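Long-range contacts in L-serine ammonia-lyase (Rhizomucor miehei CAU432, PDB 5C3U), which belongs to the family of pyridoxal-phosphate-dependent enzymes and holds pyridoxal-5'-phosphate in a pocket near the C-terminal end of a central strand pair: residues 172-178 with 306-312; 38-42 with 162-167; 56-60 with 142-146. All blocks are in the same frame, centred on the assembly; numbering follows the deposited sequence. Where two conformers were deposited one is given.

Contacts 1 and 2 reach the same six-stranded sheet: contact 1 joins two of its strands, contact 2 a third strand to a helix. Strand 306-311 lies beside strand 37-42, and V309 N comes 2.8 Å from F39 O, a probable hydrogen bond. Their centres are about 9 Å apart. Contact 3 packs helix 52-67 against the end of strand 141-143, at the border of a separate four-stranded parallel sheet, and the loop that follows. Its centre is about 25 Å from those of contacts 1 and 2. PLP lies close to contacts 1 and 3. P178 and T312 line its pocket, the S146 side chain is about 5 Å from it, and the K41 side chain of contact 2 about 12 Å.

Contact 1 of 3, residues 172-178 with 306-312. With PLP (pyridoxal-5'-phosphate), chain B.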
loop_
_atom_site.group_PDB
_atom_site.type_symbol
_atom_site.label_atom_id
_atom_site.label_comp_id
_atom_site.label_asym_id
_atom_site.label_seq_id
_atom_site.Cartn_x
_atom_site.Cartn_y
_atom_site.Cartn_z
ATOM N N PRO A 172 19.303 -4.631 3.700
ATOM C CA PRO A 172 19.480 -3.199 3.525
ATOM C C PRO A 172 19.486 -2.495 4.867
ATOM O O PRO A 172 19.109 -3.090 5.878
ATOM C CB PRO A 172 18.257 -2.787 2.703
ATOM C CG PRO A 172 17.210 -3.779 3.053
ATOM C CD PRO A 172 17.924 -5.070 3.399
ATOM N N ALA A 173 19.925 -1.241 4.861
ATOM C CA ALA A 173 19.935 -0.395 6.041
ATOM C C ALA A 173 18.519 -0.056 6.497
ATOM O O ALA A 173 18.294 0.218 7.668
ATOM C CB ALA A 173 20.693 0.884 5.746
ATOM N N ALA A 174 17.576 -0.029 5.565
ATOM C CA ALA A 174 16.178 0.239 5.915
ATOM C C ALA A 174 15.268 -0.103 4.751
ATOM O O ALA A 174 15.695 -0.114 3.584
ATOM C CB ALA A 174 15.981 1.700 6.288
ATOM N N ILE A 175 14.016 -0.384 5.094
ATOM C CA ILE A 175 12.928 -0.523 4.125
ATOM C C ILE A 175 11.884 0.510 4.505
ATOM O O ILE A 175 11.469 0.559 5.650
ATOM C CB ILE A 175 12.327 -1.947 4.144
ATOM C CG1 ILE A 175 13.401 -2.950 3.696
ATOM C CG2 ILE A 175 11.099 -2.028 3.223
ATOM C CD1 ILE A 175 12.995 -4.402 3.838
ATOM N N ILE A 176 11.504 1.365 3.549
ATOM C CA ILE A 176 10.532 2.419 3.794
ATOM C C ILE A 176 9.188 1.959 3.258
ATOM O O ILE A 176 9.075 1.632 2.072
ATOM C CB ILE A 176 10.923 3.751 3.117
ATOM C CG1 ILE A 176 12.366 4.143 3.487
ATOM C CG2 ILE A 176 9.914 4.841 3.475
ATOM C CD1 ILE A 176 12.849 5.402 2.790
ATOM N N CYS A 177 8.189 1.942 4.144
ATOM C CA CYS A 177 6.925 1.250 3.880
ATOM C C CYS A 177 5.744 2.168 4.263
ATOM O O CYS A 177 5.587 2.527 5.430
ATOM C CB CYS A 177 6.876 -0.063 4.660
ATOM S SG CYS A 177 5.346 -1.015 4.496
ATOM N N PRO A 178 4.917 2.544 3.289
ATOM C CA PRO A 178 3.704 3.331 3.609
ATOM C C PRO A 178 2.747 2.511 4.476
ATOM O O PRO A 178 2.653 1.289 4.274
ATOM C CB PRO A 178 3.052 3.599 2.232
ATOM C CG PRO A 178 3.825 2.802 1.260
ATOM C CD PRO A 178 4.999 2.141 1.873
ATOM N N ASP A 306 22.445 0.407 1.678
ATOM C CA ASP A 306 21.297 0.345 0.769
ATOM C C ASP A 306 20.010 0.731 1.507
ATOM O O ASP A 306 19.806 0.314 2.652
ATOM C CB ASP A 306 21.133 -1.083 0.227
ATOM C CG ASP A 306 22.304 -1.543 -0.662
ATOM O OD1 ASP A 306 22.497 -2.774 -0.795
ATOM O OD2 ASP A 306 23.025 -0.701 -1.242
ATOM N N VAL A 307 19.173 1.553 0.867
ATOM C CA VAL A 307 17.813 1.775 1.364
ATOM C C VAL A 307 16.836 1.367 0.272
ATOM O O VAL A 307 17.064 1.622 -0.915
ATOM C CB VAL A 307 17.556 3.221 1.866
ATOM C CG1 VAL A 307 17.674 4.238 0.743
ATOM C CG2 VAL A 307 16.189 3.326 2.536
ATOM N N VAL A 308 15.762 0.681 0.680
ATOM C CA VAL A 308 14.751 0.188 -0.266
ATOM C C VAL A 308 13.441 0.942 -0.015
ATOM O O VAL A 308 12.987 1.023 1.115
ATOM C CB VAL A 308 14.476 -1.330 -0.092
ATOM C CG1 VAL A 308 13.307 -1.779 -0.969
ATOM C CG2 VAL A 308 15.707 -2.162 -0.430
ATOM N N VAL A 309 12.856 1.512 -1.063
ATOM C CA VAL A 309 11.565 2.209 -0.914
ATOM C C VAL A 309 10.524 1.354 -1.601
ATOM O O VAL A 309 10.687 1.033 -2.787
ATOM C CB VAL A 309 11.594 3.612 -1.562
ATOM C CG1 VAL A 309 10.255 4.332 -1.380
ATOM C CG2 VAL A 309 12.738 4.433 -0.992
ATOM N N LEU A 310 9.450 0.998 -0.884
ATOM C CA LEU A 310 8.362 0.244 -1.515
ATOM C C LEU A 310 7.455 1.203 -2.236
ATOM O O LEU A 310 6.737 1.988 -1.603
ATOM C CB LEU A 310 7.577 -0.600 -0.500
ATOM C CG LEU A 310 8.364 -1.504 0.447
ATOM C CD1 LEU A 310 7.392 -2.288 1.329
ATOM C CD2 LEU A 310 9.298 -2.454 -0.301
ATOM N N VAL A 311 7.505 1.160 -3.567
ATOM C CA VAL A 311 6.742 2.086 -4.368
ATOM C C VAL A 311 5.433 1.396 -4.697
ATOM O O VAL A 311 5.338 0.593 -5.634
ATOM C CB VAL A 311 7.494 2.517 -5.639
ATOM C CG1 VAL A 311 6.599 3.418 -6.510
ATOM C CG2 VAL A 311 8.775 3.244 -5.251
ATOM N N THR A 312 4.431 1.702 -3.886
ATOM C CA THR A 312 3.229 0.871 -3.837
ATOM C C THR A 312 2.294 1.025 -5.033
ATOM O O THR A 312 1.441 0.164 -5.252
ATOM C CB THR A 312 2.496 1.020 -2.500
ATOM O OG1 THR A 312 2.305 2.418 -2.210
ATOM C CG2 THR A 312 3.331 0.379 -1.407
HETATM N N1 PLP B . 0.009 2.335 -0.771
HETATM C C2 PLP B . -0.934 1.961 -1.654
HETATM C C2A PLP B . -1.011 2.554 -3.040
HETATM C C3 PLP B . -1.925 0.960 -1.253
HETATM O O3 PLP B . -2.895 0.556 -2.132
HETATM C C4 PLP B . -1.799 0.397 0.109
HETATM C C4A PLP B . -2.746 -0.637 0.554
HETATM C C5 PLP B . -0.717 0.885 1.002
HETATM C C6 PLP B . 0.152 1.851 0.484
HETATM C C5A PLP B . -0.530 0.359 2.427
HETATM O O4P PLP B . -1.768 -0.177 2.878
HETATM P P PLP B . -2.060 -1.016 4.233
HETATM O O1P PLP B . -1.791 -2.454 3.957
HETATM O O2P PLP B . -1.225 -0.417 5.380
HETATM O O3P PLP B . -3.503 -0.685 4.383
#
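I175, I176, V307, V308, V309 and L310 form the apolar centre of this pair of neighbouring parallel strands. I175 and V308 project from one face of the sheet, with I175 CG1 4.3 Å from V308 CB. I175 CG2 also meets L310 CG at 3.9 Å. Helix 183-194 covers this face, with L192 on I175 and V188 on L310. I176 projects from the other face together with V307 and V309. Its CD1 sits 3.9 Å from V307 CG2 and 3.9 Å from V309 CG2, and helix 280-290 covers it. The sheet is thus sandwiched between helices, as in an open alpha/beta fold.

The strand axes approach to 4.7 Å at 18°. I175 pairs with V308 and I176 with V309. V308 N donates to A174 O (3.0 Å), I176 N to V308 O (2.9 Å) and L310 N to I176 O (3.0 Å). I176 therefore bonds to the residues flanking V309, the regular parallel pattern. At the N-terminal edge A173 N donates to D306 O (2.7 Å), with a more bent geometry.

At the C-terminal edge P178 CG touches T312 CG2 at 3.6 Å. T312 OG1 lies 2.7 Å from PLP N1, and P178 O is 3.8 Å from PLP C5A. An apolar, regularly bonded strand pair thus leads to a polar edge, with the T312 hydroxyl near PLP N1.

Contact 2 of 3, residues 38-42 with 162-167; sequences VFLKM and ELKTQL
K41 has the most surface buried here, followed by L167 and L163. Residues 38-42 are extended strand. Residues 162-166 are the last turn of a helix, and L167 is the first residue to leave helical phi/psi. The strand and helix axes come within 11.2 Å, and their N-to-C directions differ by 138°. K41 CA is 8.1 Å from L163 CA, and F39 CA is 9.4 Å from L167 CA. F39 and K41 both point toward the helix.

K41 takes a t, p, t, t rotamer that carries its amine across to the helix. K41 NZ forms a salt bridge with E162 OE2 at 2.8 Å and donates to Q166 OE1, also at 2.8 Å. E162 and Q166 are one helical turn apart, so one amine spans the turn. K41 NZ also bonds T22 O, and E162 OE1 pairs with R54.

This is a helix packed on one face of the mixed sheet in an alpha/beta fold. Helix 150-166 leads on to strand 174-178 of the same sheet.

L163, in an m, t rotamer, sends its side-chain end toward the strand, so that CD2 reaches K41 CD at 3.8 Å. L167, also m, t, puts CD2 over one face of the F39 ring. L167 CD2 lies 4.2 Å from the F39 ring centroid and 14° off the ring normal, a CH-pi contact. The closest ring atom to L167 CD2 is F39 CD1, at 4.1 Å. L167 also touches V308 of strand 306-311.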
loop_
_atom_site.group_PDB
_atom_site.type_symbol
_atom_site.label_atom_id
_atom_site.label_comp_id
_atom_site.label_asym_id
_atom_site.label_seq_id
_atom_site.Cartn_x
_atom_site.Cartn_y
_atom_site.Cartn_z
ATOM N N VAL A 38 19.927 3.964 -3.201
ATOM C CA VAL A 38 18.471 3.943 -3.121
ATOM C C VAL A 38 17.927 3.001 -4.182
ATOM O O VAL A 38 18.223 3.158 -5.383
ATOM C CB VAL A 38 17.885 5.369 -3.279
ATOM C CG1 VAL A 38 16.357 5.351 -3.300
ATOM C CG2 VAL A 38 18.385 6.259 -2.149
ATOM N N PHE A 39 17.150 2.012 -3.726
ATOM C CA PHE A 39 16.492 1.074 -4.620
ATOM C C PHE A 39 14.984 1.240 -4.489
ATOM O O PHE A 39 14.470 1.452 -3.389
ATOM C CB PHE A 39 16.860 -0.357 -4.273
ATOM C CG PHE A 39 18.297 -0.689 -4.534
ATOM C CD1 PHE A 39 19.244 -0.579 -3.514
ATOM C CD2 PHE A 39 18.700 -1.111 -5.797
ATOM C CE1 PHE A 39 20.576 -0.892 -3.765
ATOM C CE2 PHE A 39 20.025 -1.435 -6.047
ATOM C CZ PHE A 39 20.960 -1.318 -5.030
ATOM N N LEU A 40 14.289 1.119 -5.607
ATOM C CA LEU A 40 12.847 1.314 -5.629
ATOM C C LEU A 40 12.173 0.013 -6.040
ATOM O O LEU A 40 12.428 -0.503 -7.134
ATOM C CB LEU A 40 12.494 2.432 -6.614
ATOM C CG LEU A 40 13.216 3.766 -6.410
ATOM C CD1 LEU A 40 12.866 4.712 -7.545
ATOM C CD2 LEU A 40 12.892 4.378 -5.056
ATOM N N LYS A 41 11.335 -0.525 -5.148
ATOM C CA LYS A 41 10.586 -1.758 -5.426
ATOM C C LYS A 41 9.263 -1.376 -6.106
ATOM O O LYS A 41 8.397 -0.762 -5.485
ATOM C CB LYS A 41 10.362 -2.537 -4.116
ATOM C CG LYS A 41 9.673 -3.884 -4.271
ATOM C CD LYS A 41 10.412 -4.795 -5.250
ATOM C CE LYS A 41 9.925 -6.231 -5.087
ATOM N NZ LYS A 41 10.495 -7.118 -6.149
ATOM N N MET A 42 9.126 -1.705 -7.395
ATOM C CA MET A 42 8.084 -1.123 -8.248
ATOM C C MET A 42 6.755 -1.901 -8.311
ATOM O O MET A 42 6.451 -2.561 -9.305
ATOM C CB MET A 42 8.621 -0.910 -9.683
ATOM C CG MET A 42 9.906 -0.084 -9.739
ATOM S SD MET A 42 9.655 1.582 -9.091
ATOM C CE MET A 42 8.537 2.216 -10.338
ATOM N N GLU A 162 11.290 -11.772 -2.605
ATOM C CA GLU A 162 11.823 -11.150 -3.816
ATOM C C GLU A 162 13.012 -10.230 -3.523
ATOM O O GLU A 162 14.053 -10.321 -4.186
ATOM C CB GLU A 162 10.727 -10.379 -4.561
ATOM C CG GLU A 162 9.828 -11.244 -5.428
ATOM C CD GLU A 162 8.647 -10.484 -6.022
ATOM O OE1 GLU A 162 7.526 -11.062 -6.054
ATOM O OE2 GLU A 162 8.827 -9.317 -6.469
ATOM N N LEU A 163 12.851 -9.351 -2.530
ATOM C CA LEU A 163 13.885 -8.383 -2.168
ATOM C C LEU A 163 15.207 -9.049 -1.798
ATOM O O LEU A 163 16.275 -8.561 -2.189
ATOM C CB LEU A 163 13.430 -7.498 -1.011
ATOM C CG LEU A 163 12.443 -6.363 -1.277
ATOM C CD1 LEU A 163 12.341 -5.538 0.010
ATOM C CD2 LEU A 163 12.894 -5.492 -2.441
ATOM N N LYS A 164 15.115 -10.149 -1.047
ATOM C CA LYS A 164 16.269 -10.931 -0.615
ATOM C C LYS A 164 17.093 -11.408 -1.805
ATOM O O LYS A 164 18.325 -11.299 -1.795
ATOM C CB LYS A 164 15.818 -12.130 0.224
ATOM C CG LYS A 164 16.959 -13.003 0.723
ATOM C CD LYS A 164 16.514 -13.942 1.825
ATOM C CE LYS A 164 17.693 -14.236 2.735
ATOM N NZ LYS A 164 17.385 -15.222 3.799
ATOM N N THR A 165 16.409 -11.932 -2.818
ATOM C CA THR A 165 17.066 -12.373 -4.039
ATOM C C THR A 165 17.671 -11.185 -4.783
ATOM O O THR A 165 18.861 -11.186 -5.119
ATOM C CB THR A 165 16.087 -13.137 -4.949
ATOM O OG1 THR A 165 15.639 -14.307 -4.263
ATOM C CG2 THR A 165 16.764 -13.562 -6.233
ATOM N N GLN A 166 16.850 -10.164 -5.018
ATOM C CA GLN A 166 17.275 -9.005 -5.791
ATOM C C GLN A 166 18.435 -8.253 -5.156
ATOM O O GLN A 166 19.239 -7.654 -5.868
ATOM C CB GLN A 166 16.092 -8.071 -6.044
ATOM C CG GLN A 166 15.054 -8.705 -6.949
ATOM C CD GLN A 166 13.794 -7.869 -7.078
ATOM O OE1 GLN A 166 13.267 -7.357 -6.088
ATOM N NE2 GLN A 166 13.285 -7.765 -8.293
ATOM N N LEU A 167 18.539 -8.292 -3.831
ATOM C CA LEU A 167 19.644 -7.617 -3.147
ATOM C C LEU A 167 20.792 -8.567 -2.802
ATOM O O LEU A 167 21.660 -8.228 -1.986
ATOM C CB LEU A 167 19.158 -6.927 -1.873
ATOM C CG LEU A 167 18.235 -5.719 -2.056
ATOM C CD1 LEU A 167 17.677 -5.323 -0.698
ATOM C CD2 LEU A 167 18.987 -4.565 -2.710
#

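Contact 3 of 3, residues 56-60 with 142-146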
loop_
_atom_site.group_PDB
_atom_site.type_symbol
_atom_site.label_atom_id
_atom_site.label_comp_id
_atom_site.label_asym_id
_atom_site.label_seq_id
_atom_site.Cartn_x
_atom_site.Cartn_y
_atom_site.Cartn_z
ATOM N N ILE A 56 -4.154 -9.038 -1.577
ATOM C CA ILE A 56 -5.539 -9.299 -1.985
ATOM C C ILE A 56 -5.603 -10.529 -2.883
ATOM O O ILE A 56 -6.516 -11.352 -2.742
ATOM C CB ILE A 56 -6.210 -8.057 -2.616
ATOM C CG1 ILE A 56 -6.136 -6.869 -1.646
ATOM C CG2 ILE A 56 -7.640 -8.360 -3.073
ATOM C CD1 ILE A 56 -6.775 -7.126 -0.294
ATOM N N GLY A 57 -4.608 -10.681 -3.760
ATOM C CA GLY A 57 -4.436 -11.886 -4.585
ATOM C C GLY A 57 -4.412 -13.159 -3.760
ATOM O O GLY A 57 -5.085 -14.128 -4.096
ATOM N N ALA A 58 -3.663 -13.144 -2.653
ATOM C CA ALA A 58 -3.552 -14.311 -1.793
ATOM C C ALA A 58 -4.879 -14.653 -1.123
ATOM O O ALA A 58 -5.239 -15.837 -1.016
ATOM C CB ALA A 58 -2.491 -14.072 -0.732
ATOM N N PHE A 59 -5.572 -13.620 -0.620
ATOM C CA PHE A 59 -6.867 -13.791 0.029
ATOM C C PHE A 59 -7.876 -14.379 -0.966
ATOM O O PHE A 59 -8.561 -15.380 -0.655
ATOM C CB PHE A 59 -7.357 -12.447 0.571
ATOM C CG PHE A 59 -8.694 -12.514 1.262
ATOM C CD1 PHE A 59 -8.772 -12.623 2.649
ATOM C CD2 PHE A 59 -9.865 -12.436 0.534
ATOM C CE1 PHE A 59 -10.022 -12.661 3.283
ATOM C CE2 PHE A 59 -11.114 -12.491 1.154
ATOM C CZ PHE A 59 -11.179 -12.601 2.537
ATOM N N CYS A 60 -7.960 -13.764 -2.144
ATOM C CA CYS A 60 -8.943 -14.195 -3.146
ATOM C C CYS A 60 -8.705 -15.614 -3.659
ATOM O O CYS A 60 -9.660 -16.413 -3.789
ATOM C CB CYS A 60 -9.010 -13.213 -4.295
ATOM S SG CYS A 60 -9.757 -11.645 -3.817
ATOM N N ILE A 142 -18.347 -13.135 0.267
ATOM C CA ILE A 142 -17.198 -13.006 1.142
ATOM C C ILE A 142 -16.699 -11.572 1.015
ATOM O O ILE A 142 -16.392 -11.121 -0.089
ATOM C CB ILE A 142 -16.080 -14.028 0.793
ATOM C CG1 ILE A 142 -14.779 -13.712 1.504
ATOM C CG2 ILE A 142 -15.832 -14.076 -0.692
ATOM C CD1 ILE A 142 -14.827 -13.980 2.993
ATOM N N TYR A 143 -16.671 -10.869 2.143
ATOM C CA TYR A 143 -16.133 -9.517 2.172
ATOM C C TYR A 143 -14.601 -9.557 2.126
ATOM O O TYR A 143 -13.964 -10.345 2.828
ATOM C CB TYR A 143 -16.609 -8.698 3.389
ATOM C CG TYR A 143 -16.304 -7.254 3.133
ATOM C CD1 TYR A 143 -17.124 -6.513 2.276
ATOM C CD2 TYR A 143 -15.118 -6.666 3.605
ATOM C CE1 TYR A 143 -16.835 -5.206 1.958
ATOM C CE2 TYR A 143 -14.817 -5.334 3.293
ATOM C CZ TYR A 143 -15.679 -4.626 2.453
ATOM O OH TYR A 143 -15.414 -3.319 2.091
ATOM N N VAL A 144 -14.017 -8.705 1.281
ATOM C CA VAL A 144 -12.560 -8.643 1.138
ATOM C C VAL A 144 -12.038 -7.398 1.834
ATOM O O VAL A 144 -12.258 -6.276 1.366
ATOM C CB VAL A 144 -12.116 -8.626 -0.338
ATOM C CG1 VAL A 144 -10.588 -8.682 -0.424
ATOM C CG2 VAL A 144 -12.705 -9.812 -1.078
ATOM N N PRO A 145 -11.383 -7.575 2.990
ATOM C CA PRO A 145 -10.885 -6.373 3.650
ATOM C C PRO A 145 -9.622 -5.850 2.942
ATOM O O PRO A 145 -9.053 -6.554 2.123
ATOM C CB PRO A 145 -10.563 -6.860 5.065
ATOM C CG PRO A 145 -10.335 -8.331 4.940
ATOM C CD PRO A 145 -10.899 -8.818 3.614
ATOM N N SER A 146 -9.195 -4.628 3.250
ATOM C CA SER A 146 -8.022 -4.085 2.573
ATOM C C SER A 146 -6.712 -4.533 3.243
ATOM O O SER A 146 -5.679 -4.605 2.585
ATOM C CB SER A 146 -8.109 -2.552 2.535
ATOM O OG SER A 146 -8.041 -2.038 3.865
#
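Apolar contacts dominate. F59, V144 and I56 bury the most surface. F59 CE2 meets V144 CG2 at 3.8 Å and I142 CG1 at 3.9 Å, the latter at the ring edge. I56 CG2 packs on V144 CG1 at 4.0 Å. C60 SG is looser, 4.4 Å from V144 CG2. One CH-pi contact adds to these: P145 CD lies over a face of the F59 ring, 4.2 Å from its centroid and 24° off the normal.

Backbone carbonyls also meet apolar atoms. F59 CZ is 3.6 Å from Y143 O, and I56 CD1 is 3.4 Å from P145 O. The contact joins helix 52-67 to the end of strand 141-143 and the loop 144-146 that follows, where the S146 side chain lies about 5 Å from PLP. F73 of strand 72-75 touches C60, I142 and V144.

No hydrogen bond crosses between the segments. The association therefore rests on apolar contacts and the fit of F59 against V144 and P145, and the buried P145 carbonyl is left without a polar partner in the model.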